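Local atomic coordinates of chitinase (Paenibacillus sp. FPU-7, PDB entry 5GZT), a protein that probably cleaves chitin at internal beta-1,4 linkages between N-acetylglucosamine units, using two glycoside hydrolase family 18 domains joined through an immunoglobulin-like domain. Residues V652-Y657 against V736-S741; L939-A944 against D956-Y961; P947-I950 against E954-K957; S1000-Y1005 against A1100-N1105; A1004-G1009 against S1013-G1018. One frame throughout, in Å; residues are numbered along the deposited sequence. Where two conformers were deposited one is given.

Contacts 2 to 5 lie in the second family 18 barrel, on the outer layer of its wall, while contact 1 belongs to the immunoglobulin-like domain in front of it. Contacts 4 and 5 share helix 998-1007 and their centres are 7 Å apart; contacts 2 and 3 share helix 955-958, with centres 9 Å apart. Tyr1005 joins the two pairs, its OH standing 2.6 Å from Ala944 O. Contact 1, with its centre 17 Å from those of contacts 4 and 5, reaches contact 5 through a weak bond from Lys1007 NZ to Thr654 O. Strand 938-943 of contact 2 neighbours strand 889-893, whose end leads into the DxDxE sequence motif of family 18.

Contact 1: V652-Y657 against V736-S741; sequences VGTSVY and VVVKAS
No ring or other flat side chain takes part where Val652 and Thr654 meet Val738, and the touching surfaces are aliphatic, methyl to methyl at the closest points; the one ring nearby, Tyr657, turns instead to His711 in an edge-to-face pair. The two branches of Val738 are divided between two partners. Its CG1 lies 3.9 Å from CG1 of Val652, and the two side chains cross at about a right angle. Its CG2 lies 3.8 Å from CG2 of Thr654, and there the side chains slide past one another in opposite directions. Val652 holds CG1 anti to its own nitrogen (chi1 175°), which carries that methyl to within 4.0 Å of Val738 CB. Thr654 uses its methyl, not its hydroxyl, at this surface.

The segments appear to come from facing layers, since residues 653-657 bond by backbone to strand 668-678 and the loop after it, whereas strand 732-738 lies between strands 692-695 and 754-759. Such facing of apolar residues is consistent with a beta sandwich. Leu678 and Val743 also touch Val652, while Ala754 touches Thr654. Beta-branched residues suit both places, since they are at ease in extended chain and offer short, stiff methyl surfaces. The contact therefore rests on dispersion and on the exclusion of water, with its shape, more than any directional bond, setting how the layers fit.

Contact 2: L939-A944 against D956-Y961; sequences LAIASA and DKIHQY
This is mainly apolar packing of a strand on a helix and the 3-10 turn after it, in the wall of a family 18 (beta/alpha)8 barrel: Ile941 of strand 938-943 meets Ile958, and Leu939 meets the carbonyl of Tyr961, on the connection that leads to the next parallel strand, 964-967. The connection is a beta-alpha-beta crossover, and its helical turns cover the outward side of the strand it has just left. Ile941 and Ile958 meet tip to tip through their CD1 methyls, 4.1 Å apart, with the side chains crossing at about a right angle. Both isoleucines place CG1 between the backbone nitrogen and the carbonyl carbon (chi1 62° and 65°), the crowded position, and then run on extended, so each spends a less easy torsion to send its methyl across. Tyr949 and Met965 add to the cover of Ile941.

At the other end CD2 of Leu939 lies 3.6 Å from Tyr961 O, and CB is 3.9 Å from the same oxygen. The phenol itself leads away from the strand, and CG of Gln960 sits 3.5 Å above the plane of its ring, over the centre. The turn is closed by Tyr961 N bonding to Ile958 O at 3.0 Å. His959 NE2 may reach Asp956 OD1 in the plane of the imidazole, but this rests on one of two conformers of Asp956 and remains doubtful. Branched aliphatic residues suit the buried strand: with methyl against methyl at Ile958 and methyl against carbonyl oxygen at Tyr961, the contact fixes position by shape.

Contact 3: P947-I950 against E954-K957; sequences PIYI and ELDK
Leu955 meets Tyr949 and Ile950 at a tight corner between two short helices, 947-952 and 955-958, both within one beta-alpha-beta connection of the family 18 barrel. Glu954 comes first and occupies the N-cap position of the second helix. Its carbonyl oxygen opens the helical bonding by accepting Lys957 N at 2.8 Å, while its carboxylate turns from the helix end, OE1 bonding to Thr916 OG1 on helix 911-933.

Leu955 follows and makes the apolar contact. With CG anti to the carbonyl carbon (chi1 -62°) its fork straddles two partners: CD1 lies 4.1 Å from CG2 of Ile950, the branch that stands anti to the nitrogen of that residue, and CD2 comes within 4.5 Å of Tyr949 CE2, obliquely to the ring. A forked leucine suits this place because one branch can serve each neighbour, and Tyr1005 touches it too. Its backbone is tied to the first helix by a water, which accepts from Leu955 N at 3.2 Å and probably donates to Ile950 O at 2.8 Å; the first amide of a helix and a carbonyl near the end of another are natural partners for such a bridge.

Lys957 closes the segment one turn past Glu954, and the long chain of a lysine suits a bond to that carboxylate: NZ meets Glu954 OE2 at 2.9 Å in a salt bridge, approaching from above the carboxylate plane, 44° out of it.

Contact 4: S1000-Y1005 against A1100-N1105; sequences SVLTAY and AEYAKN
The apolar part of this contact is one meeting, Leu1002 CD1 against Tyr1102 CE2 at 3.9 Å. The methyl comes to the ring obliquely, and the two side chains slide past each other in opposite directions. Tyr1102 has its ring anti to the backbone nitrogen (chi1 -170°), which throws it across toward helix 998-1007; a long aromatic residue suits the wide spacing, the nearest CA atoms, of Leu1002 and Ala1103, being 10.1 Å apart.

The polar part is indirect. Thr1003 OG1 and Tyr1102 OH are 4.2 Å apart, too far for a bond, and both find a partner in Asp999, one turn before Thr1003: the threonine hydroxyl bonds to Asp999 O and the phenol to Asp999 OD1. Tyr1102 OH also bonds to Arg1006 NH2, so a carboxylate and a guanidinium together would fix the rotation of the phenol group.

Around this joint the barrel strands form the floor. Leu1002 rests on Val967 of strand 964-967, and Ile1017 of strand 1015-1020 touches both Leu1002 and Tyr1102, while on the far side of helix 1093-1106 Ala1100 packs against Leu1132 of helix 1123-1133.

Contact 5: A1004-G1009 against S1013-G1018; sequences AYRKQG and SKLVIG
Tyr1005, in the last turns of helix 998-1007, and Leu1015, at the start of strand 1015-1020, hold their CA atoms 8.4 Å apart, and between them the chain leaves the helix through a Schellman motif, with Gly1009 N bonding back to Arg1006 O at 2.9 Å. Gly1009 has a positive phi of 108°, where a CB would be jammed against the carbonyl oxygen of Gln1008, so glycine alone sits comfortably here.

Leu1015 supplies the strand's whole share of the contact, its two methyls dividing between Tyr1005 and Arg1006. CD2 lies 3.7 Å from CD2 of Tyr1005, set obliquely to the ring, and CD1 lies 3.8 Å from CG of Arg1006. The methyls are each 4.0 Å from CB of Tyr1005 as well, the fork of the leucine fitting round that carbon. In the family 18 (beta/alpha)8 barrel, helix 998-1007 packs on the outward side of strand 1015-1020, which follows it, with Val967 and Val1010 completing the packing round Leu1015. Cutting this leucine back to an alanine is likely to open a gap beside CB and CD2 of Tyr1005 and leave the methylene chain of Arg1006 without its apolar support. Arg1006 offers Leu1015 its aliphatic part while its chain, bent at chi3 (-70°), takes the charged end elsewhere: NE bonds to Leu1002 O and NH1 to Gln1106 OE1. Arginine suits a place that is apolar near the backbone and polar beyond it. A bound formic acid, probably from the crystallisation liquor, lies about 5 Å from its side chain.

Contact 1: V652-Y657 against V736-S741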
# COMPACT_ATOMS: atom_id res chain seq x y z
N VAL B 652 -23.79 3.31 0.67
CA VAL B 652 -23.96 1.90 0.90
C VAL B 652 -24.30 1.30 -0.50
O VAL B 652 -24.99 1.94 -1.29
CB VAL B 652 -25.09 1.65 1.88
CG1 VAL B 652 -25.38 0.14 2.04
CG2 VAL B 652 -24.79 2.21 3.30
N GLY B 653 -23.75 0.14 -0.79
CA GLY B 653 -23.90 -0.63 -2.04
C GLY B 653 -24.48 -2.02 -1.64
O GLY B 653 -24.15 -2.61 -0.56
N THR B 654 -25.39 -2.51 -2.48
CA THR B 654 -25.90 -3.87 -2.40
C THR B 654 -25.72 -4.77 -3.59
O THR B 654 -25.44 -4.30 -4.69
CB THR B 654 -27.40 -3.80 -2.10
OG1 THR B 654 -28.10 -3.21 -3.21
CG2 THR B 654 -27.66 -3.05 -0.85
N SER B 655 -25.83 -6.10 -3.34
CA SER B 655 -25.91 -7.12 -4.35
C SER B 655 -27.10 -7.99 -3.98
O SER B 655 -27.78 -7.73 -3.01
CB SER B 655 -24.58 -7.90 -4.57
OG SER B 655 -24.32 -8.69 -3.42
N VAL B 656 -27.44 -8.98 -4.79
CA VAL B 656 -28.53 -9.83 -4.44
C VAL B 656 -28.04 -11.29 -4.33
O VAL B 656 -27.26 -11.78 -5.13
CB VAL B 656 -29.58 -9.77 -5.58
CG1 VAL B 656 -30.72 -10.78 -5.28
CG2 VAL B 656 -30.15 -8.37 -5.68
N TYR B 657 -28.54 -12.02 -3.34
CA TYR B 657 -28.18 -13.40 -3.20
C TYR B 657 -29.44 -14.25 -3.42
O TYR B 657 -29.38 -15.31 -4.03
CB TYR B 657 -27.70 -13.61 -1.75
CG TYR B 657 -27.37 -15.05 -1.45
CD1 TYR B 657 -26.14 -15.59 -1.79
CD2 TYR B 657 -28.25 -15.81 -0.78
CE1 TYR B 657 -25.83 -16.93 -1.52
CE2 TYR B 657 -28.01 -17.12 -0.55
CZ TYR B 657 -26.80 -17.67 -0.89
OH TYR B 657 -26.69 -18.99 -0.50
N VAL B 736 -35.47 -2.13 -2.35
CA VAL B 736 -34.95 -2.19 -0.98
C VAL B 736 -33.89 -1.13 -0.83
O VAL B 736 -32.90 -1.13 -1.52
CB VAL B 736 -34.30 -3.58 -0.68
CG1 VAL B 736 -33.85 -3.64 0.79
CG2 VAL B 736 -35.38 -4.65 -0.91
N VAL B 737 -34.12 -0.16 0.05
CA VAL B 737 -33.06 0.80 0.28
C VAL B 737 -32.46 0.49 1.67
O VAL B 737 -33.20 0.34 2.62
CB VAL B 737 -33.62 2.24 0.32
CG1 VAL B 737 -32.56 3.18 0.85
CG2 VAL B 737 -34.15 2.66 -1.10
N VAL B 738 -31.13 0.40 1.73
CA VAL B 738 -30.41 0.21 2.97
C VAL B 738 -29.94 1.57 3.45
O VAL B 738 -29.10 2.23 2.81
CB VAL B 738 -29.19 -0.71 2.76
CG1 VAL B 738 -28.51 -1.03 4.08
CG2 VAL B 738 -29.64 -2.00 2.16
N LYS B 739 -30.50 1.99 4.57
CA LYS B 739 -30.27 3.38 4.99
C LYS B 739 -28.91 3.52 5.61
O LYS B 739 -28.33 2.52 6.08
CB LYS B 739 -31.30 3.81 6.02
CG LYS B 739 -32.71 3.64 5.58
CD LYS B 739 -33.18 4.65 4.59
CE LYS B 739 -33.53 5.98 5.26
NZ LYS B 739 -33.47 7.06 4.21
N ALA B 740 -28.41 4.78 5.61
CA ALA B 740 -27.18 5.16 6.29
C ALA B 740 -27.18 4.65 7.75
O ALA B 740 -26.16 4.25 8.27
CB ALA B 740 -26.95 6.67 6.25
N SER B 741 -28.31 4.68 8.39
CA SER B 741 -28.41 4.27 9.80
C SER B 741 -28.19 2.76 10.00
O SER B 741 -27.98 2.33 11.12
CB SER B 741 -29.74 4.70 10.34
OG SER B 741 -30.79 3.89 9.77

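Contact 2: L939-A944 against D956-Y961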
# COMPACT_ATOMS: atom_id res chain seq x y z
N LEU B 939 -43.79 -5.88 -25.99
CA LEU B 939 -42.71 -5.12 -26.63
C LEU B 939 -41.40 -5.40 -25.89
O LEU B 939 -41.37 -5.23 -24.66
CB LEU B 939 -43.03 -3.63 -26.58
CG LEU B 939 -42.00 -2.67 -27.19
CD1 LEU B 939 -41.93 -2.90 -28.68
CD2 LEU B 939 -42.37 -1.22 -26.96
N ALA B 940 -40.35 -5.82 -26.59
CA ALA B 940 -39.09 -6.09 -25.95
C ALA B 940 -38.00 -5.54 -26.86
O ALA B 940 -38.29 -5.13 -27.96
CB ALA B 940 -38.92 -7.58 -25.78
N ILE B 941 -36.77 -5.51 -26.36
CA ILE B 941 -35.61 -5.29 -27.19
C ILE B 941 -34.58 -6.31 -26.88
O ILE B 941 -34.67 -7.01 -25.85
CB ILE B 941 -34.94 -3.95 -26.94
CG1 ILE B 941 -34.40 -3.85 -25.48
CG2 ILE B 941 -35.96 -2.86 -27.12
CD1 ILE B 941 -33.67 -2.49 -25.26
N ALA B 942 -33.64 -6.44 -27.80
CA ALA B 942 -32.34 -7.08 -27.52
C ALA B 942 -31.37 -6.00 -27.31
O ALA B 942 -31.39 -5.03 -28.05
CB ALA B 942 -31.87 -7.89 -28.67
N SER B 943 -30.48 -6.16 -26.33
CA SER B 943 -29.54 -5.14 -25.90
C SER B 943 -28.14 -5.71 -25.68
O SER B 943 -27.94 -6.94 -25.57
CB SER B 943 -30.08 -4.43 -24.65
OG SER B 943 -30.22 -5.33 -23.55
N ALA B 944 -27.14 -4.84 -25.66
CA ALA B 944 -25.75 -5.22 -25.67
C ALA B 944 -25.07 -4.98 -24.31
O ALA B 944 -25.58 -4.25 -23.42
CB ALA B 944 -24.99 -4.55 -26.82
N ASP B 956 -32.58 3.71 -17.98
CA ASP B 956 -33.56 3.99 -16.92
C ASP B 956 -34.83 4.62 -17.46
O ASP B 956 -35.85 4.54 -16.77
CB ASP B 956 -32.96 4.82 -15.77
CG ASP B 956 -33.73 4.66 -14.47
OD1 ASP B 956 -34.51 3.70 -14.19
OD2 ASP B 956 -33.58 5.57 -13.70
N LYS B 957 -34.86 5.15 -18.71
CA LYS B 957 -36.10 5.75 -19.17
C LYS B 957 -36.88 4.76 -20.05
O LYS B 957 -38.04 5.04 -20.30
CB LYS B 957 -35.87 7.03 -20.01
CG LYS B 957 -35.18 8.18 -19.23
CD LYS B 957 -34.87 9.34 -20.14
CE LYS B 957 -34.06 10.42 -19.42
NZ LYS B 957 -33.73 11.54 -20.39
N ILE B 958 -36.25 3.69 -20.52
CA ILE B 958 -36.96 2.85 -21.49
C ILE B 958 -37.66 1.62 -20.92
O ILE B 958 -38.59 1.11 -21.55
CB ILE B 958 -36.13 2.48 -22.65
CG1 ILE B 958 -34.99 1.61 -22.25
CG2 ILE B 958 -35.63 3.72 -23.41
CD1 ILE B 958 -34.23 1.15 -23.46
N HIS B 959 -37.19 1.15 -19.74
CA HIS B 959 -37.72 -0.07 -19.13
C HIS B 959 -39.14 -0.07 -18.90
O HIS B 959 -39.78 -1.12 -19.10
CB HIS B 959 -36.92 -0.62 -17.90
CG HIS B 959 -36.95 0.27 -16.72
ND1 HIS B 959 -38.02 0.33 -15.85
CD2 HIS B 959 -36.04 1.16 -16.27
CE1 HIS B 959 -37.79 1.26 -14.94
NE2 HIS B 959 -36.56 1.74 -15.15
N GLN B 960 -39.70 1.10 -18.62
CA GLN B 960 -41.13 1.21 -18.44
C GLN B 960 -42.00 0.79 -19.66
O GLN B 960 -43.08 0.42 -19.44
CB GLN B 960 -41.57 2.66 -18.11
CG GLN B 960 -41.23 3.65 -19.22
CD GLN B 960 -41.51 5.14 -18.80
OE1 GLN B 960 -40.62 5.97 -18.74
NE2 GLN B 960 -42.70 5.43 -18.52
N TYR B 961 -41.48 0.90 -20.87
CA TYR B 961 -42.23 0.54 -22.10
C TYR B 961 -42.09 -0.94 -22.47
O TYR B 961 -42.73 -1.34 -23.41
CB TYR B 961 -41.61 1.40 -23.23
CG TYR B 961 -41.70 2.91 -22.93
CD1 TYR B 961 -42.89 3.51 -22.56
CD2 TYR B 961 -40.57 3.72 -22.99
CE1 TYR B 961 -42.98 4.88 -22.28
CE2 TYR B 961 -40.64 5.12 -22.67
CZ TYR B 961 -41.83 5.66 -22.34
OH TYR B 961 -41.88 7.01 -22.07

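Contact 3: P947-I950 against E954-K957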
# COMPACT_ATOMS: atom_id res chain seq x y z
N PRO B 947 -19.95 -1.02 -22.26
CA PRO B 947 -20.32 0.25 -21.65
C PRO B 947 -20.77 1.26 -22.71
O PRO B 947 -21.55 2.13 -22.41
CB PRO B 947 -19.04 0.72 -20.91
CG PRO B 947 -18.30 -0.59 -20.64
CD PRO B 947 -18.72 -1.59 -21.71
N ILE B 948 -20.28 1.18 -23.92
CA ILE B 948 -20.70 2.16 -24.93
C ILE B 948 -22.20 2.03 -25.25
O ILE B 948 -22.92 3.06 -25.36
CB ILE B 948 -19.84 2.10 -26.21
CG1 ILE B 948 -20.15 3.32 -27.07
CG2 ILE B 948 -19.96 0.81 -26.94
CD1 ILE B 948 -19.24 3.50 -28.27
N TYR B 949 -22.66 0.81 -25.26
CA TYR B 949 -24.14 0.51 -25.42
C TYR B 949 -24.92 1.14 -24.31
O TYR B 949 -25.87 1.93 -24.54
CB TYR B 949 -24.46 -1.01 -25.54
CG TYR B 949 -25.93 -1.17 -25.79
CD1 TYR B 949 -26.46 -1.13 -27.12
CD2 TYR B 949 -26.80 -1.30 -24.77
CE1 TYR B 949 -27.85 -1.25 -27.35
CE2 TYR B 949 -28.22 -1.40 -24.99
CZ TYR B 949 -28.72 -1.36 -26.28
OH TYR B 949 -30.06 -1.48 -26.50
N ILE B 950 -24.46 0.92 -23.09
CA ILE B 950 -25.15 1.45 -21.92
C ILE B 950 -25.25 3.01 -21.93
O ILE B 950 -26.25 3.67 -21.51
CB ILE B 950 -24.44 0.88 -20.66
CG1 ILE B 950 -24.74 -0.62 -20.52
CG2 ILE B 950 -24.95 1.57 -19.42
CD1 ILE B 950 -23.93 -1.32 -19.47
N GLU B 954 -30.99 5.13 -23.08
CA GLU B 954 -31.48 5.59 -21.81
C GLU B 954 -32.14 4.43 -21.05
O GLU B 954 -33.34 4.39 -20.93
CB GLU B 954 -32.43 6.74 -21.97
CG GLU B 954 -31.85 7.79 -22.90
CD GLU B 954 -32.71 9.04 -22.98
OE1 GLU B 954 -33.85 9.05 -23.57
OE2 GLU B 954 -32.24 10.05 -22.44
N LEU B 955 -31.32 3.53 -20.52
CA LEU B 955 -31.86 2.37 -19.84
C LEU B 955 -32.86 2.68 -18.78
O LEU B 955 -33.97 2.03 -18.71
CB LEU B 955 -30.78 1.43 -19.29
CG LEU B 955 -29.85 0.80 -20.30
CD1 LEU B 955 -28.78 0.03 -19.57
CD2 LEU B 955 -30.50 -0.08 -21.34
N ASP B 956 -32.58 3.71 -17.98
CA ASP B 956 -33.56 3.99 -16.92
C ASP B 956 -34.83 4.62 -17.46
O ASP B 956 -35.85 4.54 -16.77
CB ASP B 956 -32.96 4.82 -15.77
CG ASP B 956 -33.73 4.66 -14.47
OD1 ASP B 956 -34.51 3.70 -14.19
OD2 ASP B 956 -33.58 5.57 -13.70
N LYS B 957 -34.86 5.15 -18.71
CA LYS B 957 -36.10 5.75 -19.17
C LYS B 957 -36.88 4.76 -20.05
O LYS B 957 -38.04 5.04 -20.30
CB LYS B 957 -35.87 7.03 -20.01
CG LYS B 957 -35.18 8.18 -19.23
CD LYS B 957 -34.87 9.34 -20.14
CE LYS B 957 -34.06 10.42 -19.42
NZ LYS B 957 -33.73 11.54 -20.39
O HOH W 1 -28.27 3.83 -19.64

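Contact 4: S1000-Y1005 against A1100-N1105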
# COMPACT_ATOMS: atom_id res chain seq x y z
N SER B 1000 -21.54 -9.16 -14.22
CA SER B 1000 -21.09 -7.78 -14.27
C SER B 1000 -22.00 -6.95 -15.17
O SER B 1000 -22.36 -5.81 -14.79
CB SER B 1000 -19.66 -7.62 -14.78
OG SER B 1000 -19.53 -7.88 -16.16
N VAL B 1001 -22.42 -7.52 -16.28
CA VAL B 1001 -23.31 -6.76 -17.22
C VAL B 1001 -24.69 -6.48 -16.64
O VAL B 1001 -25.20 -5.33 -16.61
CB VAL B 1001 -23.44 -7.53 -18.55
CG1 VAL B 1001 -24.42 -6.83 -19.47
CG2 VAL B 1001 -22.13 -7.59 -19.23
N LEU B 1002 -25.28 -7.53 -16.09
CA LEU B 1002 -26.63 -7.40 -15.53
C LEU B 1002 -26.64 -6.61 -14.25
O LEU B 1002 -27.63 -5.84 -13.97
CB LEU B 1002 -27.24 -8.75 -15.40
CG LEU B 1002 -27.40 -9.45 -16.72
CD1 LEU B 1002 -27.74 -10.92 -16.48
CD2 LEU B 1002 -28.49 -8.81 -17.54
N THR B 1003 -25.50 -6.60 -13.50
CA THR B 1003 -25.38 -5.62 -12.43
C THR B 1003 -25.35 -4.20 -12.92
O THR B 1003 -26.01 -3.32 -12.32
CB THR B 1003 -24.13 -5.93 -11.55
OG1 THR B 1003 -24.32 -7.22 -10.99
CG2 THR B 1003 -23.92 -4.95 -10.44
N ALA B 1004 -24.56 -3.91 -13.95
CA ALA B 1004 -24.49 -2.60 -14.49
C ALA B 1004 -25.83 -2.16 -15.02
O ALA B 1004 -26.19 -1.03 -14.87
CB ALA B 1004 -23.49 -2.51 -15.60
N TYR B 1005 -26.60 -3.04 -15.64
CA TYR B 1005 -27.99 -2.62 -16.03
C TYR B 1005 -28.84 -2.21 -14.81
O TYR B 1005 -29.60 -1.18 -14.79
CB TYR B 1005 -28.71 -3.74 -16.80
CG TYR B 1005 -28.47 -3.76 -18.29
CD1 TYR B 1005 -27.20 -3.99 -18.82
CD2 TYR B 1005 -29.53 -3.63 -19.17
CE1 TYR B 1005 -26.98 -4.01 -20.21
CE2 TYR B 1005 -29.31 -3.65 -20.56
CZ TYR B 1005 -28.08 -3.83 -21.07
OH TYR B 1005 -27.96 -3.90 -22.44
N ALA B 1100 -29.17 -20.03 -15.82
CA ALA B 1100 -30.51 -20.24 -15.42
C ALA B 1100 -30.72 -20.11 -13.89
O ALA B 1100 -31.68 -19.49 -13.38
CB ALA B 1100 -30.98 -21.58 -15.89
N GLU B 1101 -29.73 -20.63 -13.15
CA GLU B 1101 -29.67 -20.48 -11.74
C GLU B 1101 -29.49 -19.04 -11.33
O GLU B 1101 -30.15 -18.62 -10.41
CB GLU B 1101 -28.51 -21.33 -11.16
CG GLU B 1101 -28.43 -21.24 -9.64
CD GLU B 1101 -27.43 -22.25 -9.08
OE1 GLU B 1101 -27.81 -23.09 -8.28
OE2 GLU B 1101 -26.31 -22.18 -9.49
N TYR B 1102 -28.61 -18.32 -12.03
CA TYR B 1102 -28.42 -16.90 -11.86
C TYR B 1102 -29.75 -16.17 -12.05
O TYR B 1102 -30.16 -15.41 -11.21
CB TYR B 1102 -27.33 -16.39 -12.82
CG TYR B 1102 -26.90 -14.95 -12.55
CD1 TYR B 1102 -25.92 -14.66 -11.57
CD2 TYR B 1102 -27.50 -13.88 -13.19
CE1 TYR B 1102 -25.58 -13.34 -11.31
CE2 TYR B 1102 -27.13 -12.58 -12.95
CZ TYR B 1102 -26.18 -12.30 -12.01
OH TYR B 1102 -25.89 -11.00 -11.68
N ALA B 1103 -30.47 -16.45 -13.15
CA ALA B 1103 -31.81 -15.85 -13.39
C ALA B 1103 -32.77 -16.03 -12.22
O ALA B 1103 -33.40 -15.08 -11.76
CB ALA B 1103 -32.39 -16.42 -14.65
N LYS B 1104 -32.87 -17.24 -11.72
CA LYS B 1104 -33.76 -17.55 -10.59
C LYS B 1104 -33.33 -16.83 -9.31
O LYS B 1104 -34.17 -16.23 -8.66
CB LYS B 1104 -33.75 -19.03 -10.30
CG LYS B 1104 -34.55 -19.84 -11.30
CD LYS B 1104 -34.05 -21.25 -11.43
CE LYS B 1104 -34.31 -22.04 -10.19
NZ LYS B 1104 -33.79 -23.42 -10.32
N ASN B 1105 -32.03 -16.85 -9.01
CA ASN B 1105 -31.53 -16.29 -7.75
C ASN B 1105 -31.49 -14.81 -7.76
O ASN B 1105 -31.48 -14.21 -6.69
CB ASN B 1105 -30.10 -16.79 -7.46
CG ASN B 1105 -30.08 -18.30 -7.12
OD1 ASN B 1105 -31.04 -18.83 -6.64
ND2 ASN B 1105 -28.96 -18.94 -7.34

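Contact 5: A1004-G1009 against S1013-G1018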
# COMPACT_ATOMS: atom_id res chain seq x y z
N ALA B 1004 -24.56 -3.91 -13.95
CA ALA B 1004 -24.49 -2.60 -14.49
C ALA B 1004 -25.83 -2.16 -15.02
O ALA B 1004 -26.19 -1.03 -14.87
CB ALA B 1004 -23.49 -2.51 -15.60
N TYR B 1005 -26.60 -3.04 -15.64
CA TYR B 1005 -27.99 -2.62 -16.03
C TYR B 1005 -28.84 -2.21 -14.81
O TYR B 1005 -29.60 -1.18 -14.79
CB TYR B 1005 -28.71 -3.74 -16.80
CG TYR B 1005 -28.47 -3.76 -18.29
CD1 TYR B 1005 -27.20 -3.99 -18.82
CD2 TYR B 1005 -29.53 -3.63 -19.17
CE1 TYR B 1005 -26.98 -4.01 -20.21
CE2 TYR B 1005 -29.31 -3.65 -20.56
CZ TYR B 1005 -28.08 -3.83 -21.07
OH TYR B 1005 -27.96 -3.90 -22.44
N ARG B 1006 -28.68 -2.98 -13.76
CA ARG B 1006 -29.41 -2.69 -12.53
C ARG B 1006 -28.96 -1.42 -11.89
O ARG B 1006 -29.82 -0.69 -11.35
CB ARG B 1006 -29.40 -3.89 -11.53
CG ARG B 1006 -30.42 -4.97 -11.94
CD ARG B 1006 -30.22 -6.30 -11.16
NE ARG B 1006 -29.01 -6.96 -11.61
CZ ARG B 1006 -28.56 -8.11 -11.08
NH1 ARG B 1006 -29.24 -8.76 -10.12
NH2 ARG B 1006 -27.43 -8.63 -11.53
N LYS B 1007 -27.65 -1.14 -11.95
CA LYS B 1007 -27.16 0.14 -11.39
C LYS B 1007 -27.62 1.37 -12.19
O LYS B 1007 -27.72 2.43 -11.62
CB LYS B 1007 -25.65 0.21 -11.26
CG LYS B 1007 -24.98 -0.84 -10.38
CD LYS B 1007 -25.39 -0.80 -8.93
CE LYS B 1007 -24.43 -1.70 -8.13
NZ LYS B 1007 -25.07 -2.08 -6.82
N GLN B 1008 -28.04 1.18 -13.44
CA GLN B 1008 -28.71 2.22 -14.19
C GLN B 1008 -30.17 2.40 -13.85
O GLN B 1008 -30.77 3.32 -14.32
CB GLN B 1008 -28.64 1.96 -15.71
CG GLN B 1008 -27.30 1.93 -16.34
CD GLN B 1008 -26.69 3.32 -16.35
OE1 GLN B 1008 -27.14 4.22 -17.03
NE2 GLN B 1008 -25.67 3.48 -15.54
N GLY B 1009 -30.74 1.50 -13.05
CA GLY B 1009 -32.09 1.54 -12.53
C GLY B 1009 -33.03 0.51 -13.16
O GLY B 1009 -34.19 0.45 -12.79
N SER B 1013 -36.58 -7.75 -12.91
CA SER B 1013 -37.63 -8.45 -13.58
C SER B 1013 -37.87 -7.97 -15.06
O SER B 1013 -38.74 -8.47 -15.74
CB SER B 1013 -38.91 -8.46 -12.76
OG SER B 1013 -39.44 -7.16 -12.56
N LYS B 1014 -37.07 -7.03 -15.53
CA LYS B 1014 -37.09 -6.64 -16.95
C LYS B 1014 -35.83 -7.02 -17.65
O LYS B 1014 -35.55 -6.55 -18.74
CB LYS B 1014 -37.45 -5.13 -17.03
CG LYS B 1014 -38.94 -5.12 -16.77
CD LYS B 1014 -39.61 -3.92 -17.14
CE LYS B 1014 -41.11 -4.10 -16.96
NZ LYS B 1014 -41.60 -2.78 -17.39
N LEU B 1015 -35.09 -7.93 -17.03
CA LEU B 1015 -33.85 -8.43 -17.59
C LEU B 1015 -33.92 -9.91 -17.91
O LEU B 1015 -34.43 -10.69 -17.15
CB LEU B 1015 -32.66 -8.17 -16.66
CG LEU B 1015 -32.33 -6.68 -16.43
CD1 LEU B 1015 -31.25 -6.51 -15.32
CD2 LEU B 1015 -31.87 -6.05 -17.70
N VAL B 1016 -33.34 -10.27 -19.04
CA VAL B 1016 -33.30 -11.63 -19.47
C VAL B 1016 -31.83 -11.95 -19.75
O VAL B 1016 -31.18 -11.24 -20.53
CB VAL B 1016 -34.19 -11.87 -20.72
CG1 VAL B 1016 -34.04 -13.33 -21.18
CG2 VAL B 1016 -35.64 -11.64 -20.35
N ILE B 1017 -31.34 -13.05 -19.16
CA ILE B 1017 -29.92 -13.43 -19.34
C ILE B 1017 -29.79 -14.27 -20.60
O ILE B 1017 -30.67 -15.04 -20.94
CB ILE B 1017 -29.37 -14.20 -18.12
CG1 ILE B 1017 -27.87 -14.43 -18.25
CG2 ILE B 1017 -30.14 -15.51 -17.96
CD1 ILE B 1017 -27.16 -15.02 -16.98
N GLY B 1018 -28.68 -14.06 -21.33
CA GLY B 1018 -28.50 -14.59 -22.66
C GLY B 1018 -27.46 -15.74 -22.67
O GLY B 1018 -26.34 -15.61 -22.12